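Side-chain contact in caspase-1 (Spodoptera frugiperda, PDB 1M72), which is a cysteine protease of the caspase family that probably takes part in the activation cascade leading to the execution of apoptosis: residues Lys85-Thr90 with Leu101-Leu106. Residues are numbered along the deposited sequence; the frame is centred on the assembly and turned at random.
Sequences KFIQQT and LLVAVL
Phe86 O is gripped twice by Thr90, the residue whose methyl meets Leu101 across the contact. Thr90 N makes the helical bond to Phe86 O, and Thr90 OG1 adds a second, 2.8 Å from Phe86 O. The two donors come from opposite faces of the carbonyl plane, the hydroxyl tilted 29° out of it. With OG1 beside the backbone N (chi1 -71°) and anti to the carbonyl carbon, CG2 lies anti to N and faces Leu101. A buried helix residue thus satisfies its polar branch inside its own helix and turns its methyl CG2 to Leu101.

Thr90 CG2 lies 3.9 Å from Leu101 CD1, the two side chains meeting at a slant. Leu101 carries its CG anti to N (chi1 169°), which carries CG and its methyl CD1 on toward Thr90. One turn earlier, Ile87 reaches across with its terminal methyl, a looser approach of 4.4 Å between Ile87 CD1 and Val103 CG1. Leu101 and Val103 alternate with Leu102 and Ala104, which face the other side of the sheet and meet helix 54-67.

Such packing belongs to a beta-alpha-beta crossover of the caspase fold: helix 80-92 follows edge strand 70-76 and returns the chain to strand 98-106, a parallel neighbour of strand 31-39, which lies between the two strands. Thr90 also touches Met34 and Ile36 of that middle strand, while Phe130 borders both Thr90 and Leu101. Ile87 rests in addition against Tyr129, and Val103 touches Phe38 and Phe145 of the flanking strands 31-39 and 143-148.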
ATOM      1  N   LYS C  85       4.352  -3.463 -25.465  1.00 38.09           N
ATOM      2  CA  LYS C  85       5.154  -4.484 -26.134  1.00 41.23           C
ATOM      3  C   LYS C  85       6.400  -4.855 -25.329  1.00 39.63           C
ATOM      4  O   LYS C  85       6.655  -6.031 -25.087  1.00 39.51           O
ATOM      5  CB  LYS C  85       5.525  -3.980 -27.536  1.00 45.54           C
ATOM      6  CG  LYS C  85       6.929  -4.273 -28.022  1.00 53.26           C
ATOM      7  CD  LYS C  85       7.429  -3.078 -28.846  1.00 60.30           C
ATOM      8  CE  LYS C  85       8.697  -3.402 -29.637  1.00 64.92           C
ATOM      9  NZ  LYS C  85       9.786  -3.914 -28.754  1.00 66.45           N
ATOM     10  N   PHE C  86       7.182  -3.854 -24.932  1.00 37.95           N
ATOM     11  CA  PHE C  86       8.371  -4.105 -24.143  1.00 38.05           C
ATOM     12  C   PHE C  86       8.037  -4.759 -22.790  1.00 36.63           C
ATOM     13  O   PHE C  86       8.817  -5.548 -22.282  1.00 36.12           O
ATOM     14  CB  PHE C  86       9.144  -2.810 -23.934  1.00 39.33           C
ATOM     15  CG  PHE C  86       9.902  -2.353 -25.164  1.00 48.10           C
ATOM     16  CD1 PHE C  86      10.965  -3.115 -25.674  1.00 50.22           C
ATOM     17  CD2 PHE C  86       9.575  -1.151 -25.810  1.00 48.90           C
ATOM     18  CE1 PHE C  86      11.688  -2.672 -26.804  1.00 51.75           C
ATOM     19  CE2 PHE C  86      10.292  -0.704 -26.945  1.00 49.51           C
ATOM     20  CZ  PHE C  86      11.342  -1.458 -27.436  1.00 50.47           C
ATOM     21  N   ILE C  87       6.880  -4.433 -22.225  1.00 32.57           N
ATOM     22  CA  ILE C  87       6.452  -5.000 -20.964  1.00 31.14           C
ATOM     23  C   ILE C  87       6.215  -6.488 -21.171  1.00 32.86           C
ATOM     24  O   ILE C  87       6.683  -7.307 -20.395  1.00 33.24           O
ATOM     25  CB  ILE C  87       5.153  -4.306 -20.463  1.00 31.10           C
ATOM     26  CG1 ILE C  87       5.493  -2.936 -19.865  1.00 29.71           C
ATOM     27  CG2 ILE C  87       4.426  -5.168 -19.439  1.00 30.45           C
ATOM     28  CD1 ILE C  87       6.050  -3.015 -18.485  1.00 30.84           C
ATOM     29  N   GLN C  88       5.485  -6.841 -22.223  1.00 34.35           N
ATOM     30  CA  GLN C  88       5.214  -8.234 -22.504  1.00 34.52           C
ATOM     31  C   GLN C  88       6.509  -9.002 -22.772  1.00 34.13           C
ATOM     32  O   GLN C  88       6.699 -10.104 -22.279  1.00 34.09           O
ATOM     33  CB  GLN C  88       4.270  -8.368 -23.698  1.00 37.76           C
ATOM     34  CG  GLN C  88       2.890  -7.780 -23.479  1.00 41.39           C
ATOM     35  CD  GLN C  88       1.790  -8.568 -24.203  1.00 47.82           C
ATOM     36  OE1 GLN C  88       1.897  -9.787 -24.376  1.00 49.45           O
ATOM     37  NE2 GLN C  88       0.713  -7.879 -24.601  1.00 48.07           N
ATOM     38  N   GLN C  89       7.415  -8.414 -23.528  1.00 32.66           N
ATOM     39  CA  GLN C  89       8.643  -9.121 -23.836  1.00 35.35           C
ATOM     40  C   GLN C  89       9.457  -9.326 -22.566  1.00 36.67           C
ATOM     41  O   GLN C  89      10.153 -10.333 -22.393  1.00 35.62           O
ATOM     42  CB  GLN C  89       9.463  -8.340 -24.841  1.00 36.52           C
ATOM     43  CG  GLN C  89       8.702  -7.873 -26.058  1.00 44.30           C
ATOM     44  CD  GLN C  89       9.627  -7.176 -27.042  1.00 48.34           C
ATOM     45  OE1 GLN C  89      10.504  -6.394 -26.638  1.00 51.24           O
ATOM     46  NE2 GLN C  89       9.446  -7.455 -28.340  1.00 48.58           N
ATOM     47  N   THR C  90       9.375  -8.351 -21.673  1.00 36.65           N
ATOM     48  CA  THR C  90      10.089  -8.455 -20.429  1.00 36.17           C
ATOM     49  C   THR C  90       9.457  -9.600 -19.628  1.00 37.24           C
ATOM     50  O   THR C  90      10.170 -10.418 -19.029  1.00 36.37           O
ATOM     51  CB  THR C  90       9.979  -7.161 -19.628  1.00 35.91           C
ATOM     52  OG1 THR C  90      10.746  -6.143 -20.271  1.00 33.69           O
ATOM     53  CG2 THR C  90      10.500  -7.366 -18.226  1.00 35.29           C
ATOM     54  N   LEU C 101      12.545  -7.622 -10.256  1.00 23.11           N
ATOM     55  CA  LEU C 101      12.245  -6.779 -11.421  1.00 22.82           C
ATOM     56  C   LEU C 101      11.768  -5.443 -10.872  1.00 21.65           C
ATOM     57  O   LEU C 101      11.060  -5.392  -9.862  1.00 22.73           O
ATOM     58  CB  LEU C 101      11.139  -7.362 -12.294  1.00 23.50           C
ATOM     59  CG  LEU C 101      10.577  -6.438 -13.393  1.00 26.54           C
ATOM     60  CD1 LEU C 101      11.531  -6.426 -14.558  1.00 21.78           C
ATOM     61  CD2 LEU C 101       9.156  -6.898 -13.833  1.00 26.55           C
ATOM     62  N   LEU C 102      12.211  -4.379 -11.515  1.00 19.38           N
ATOM     63  CA  LEU C 102      11.841  -3.036 -11.156  1.00 20.54           C
ATOM     64  C   LEU C 102      11.367  -2.338 -12.423  1.00 21.72           C
ATOM     65  O   LEU C 102      12.067  -2.346 -13.442  1.00 19.31           O
ATOM     66  CB  LEU C 102      13.053  -2.282 -10.605  1.00 17.33           C
ATOM     67  CG  LEU C 102      12.704  -0.900 -10.010  1.00 22.35           C
ATOM     68  CD1 LEU C 102      13.762  -0.510  -8.943  1.00 17.53           C
ATOM     69  CD2 LEU C 102      12.590   0.199 -11.139  1.00 15.19           C
ATOM     70  N   VAL C 103      10.173  -1.757 -12.370  1.00 21.15           N
ATOM     71  CA  VAL C 103       9.661  -0.985 -13.500  1.00 19.14           C
ATOM     72  C   VAL C 103       9.374   0.442 -12.930  1.00 20.34           C
ATOM     73  O   VAL C 103       8.808   0.568 -11.837  1.00 20.13           O
ATOM     74  CB  VAL C 103       8.334  -1.591 -14.045  1.00 21.89           C
ATOM     75  CG1 VAL C 103       7.784  -0.733 -15.155  1.00 18.56           C
ATOM     76  CG2 VAL C 103       8.530  -3.009 -14.507  1.00 19.33           C
ATOM     77  N   ALA C 104       9.788   1.501 -13.636  1.00 19.14           N
ATOM     78  CA  ALA C 104       9.494   2.874 -13.201  1.00 21.10           C
ATOM     79  C   ALA C 104       8.799   3.651 -14.348  1.00 21.83           C
ATOM     80  O   ALA C 104       9.106   3.469 -15.530  1.00 23.84           O
ATOM     81  CB  ALA C 104      10.801   3.611 -12.771  1.00 20.85           C
ATOM     82  N   VAL C 105       7.859   4.511 -14.009  1.00 20.30           N
ATOM     83  CA  VAL C 105       7.186   5.281 -15.027  1.00 20.60           C
ATOM     84  C   VAL C 105       7.150   6.713 -14.551  1.00 21.12           C
ATOM     85  O   VAL C 105       6.732   6.981 -13.437  1.00 22.48           O
ATOM     86  CB  VAL C 105       5.749   4.748 -15.284  1.00 22.34           C
ATOM     87  CG1 VAL C 105       5.045   5.582 -16.384  1.00 24.89           C
ATOM     88  CG2 VAL C 105       5.808   3.313 -15.724  1.00 20.75           C
ATOM     89  N   LEU C 106       7.620   7.626 -15.399  1.00 21.57           N
ATOM     90  CA  LEU C 106       7.693   9.067 -15.098  1.00 22.79           C
ATOM     91  C   LEU C 106       6.848   9.736 -16.204  1.00 25.04           C
ATOM     92  O   LEU C 106       7.278   9.805 -17.380  1.00 24.66           O
ATOM     93  CB  LEU C 106       9.149   9.534 -15.191  1.00 21.50           C
ATOM     94  CG  LEU C 106      10.236   8.624 -14.593  1.00 22.33           C
ATOM     95  CD1 LEU C 106      11.622   9.210 -14.943  1.00 23.15           C
ATOM     96  CD2 LEU C 106      10.090   8.541 -13.098  1.00 22.72           C
TER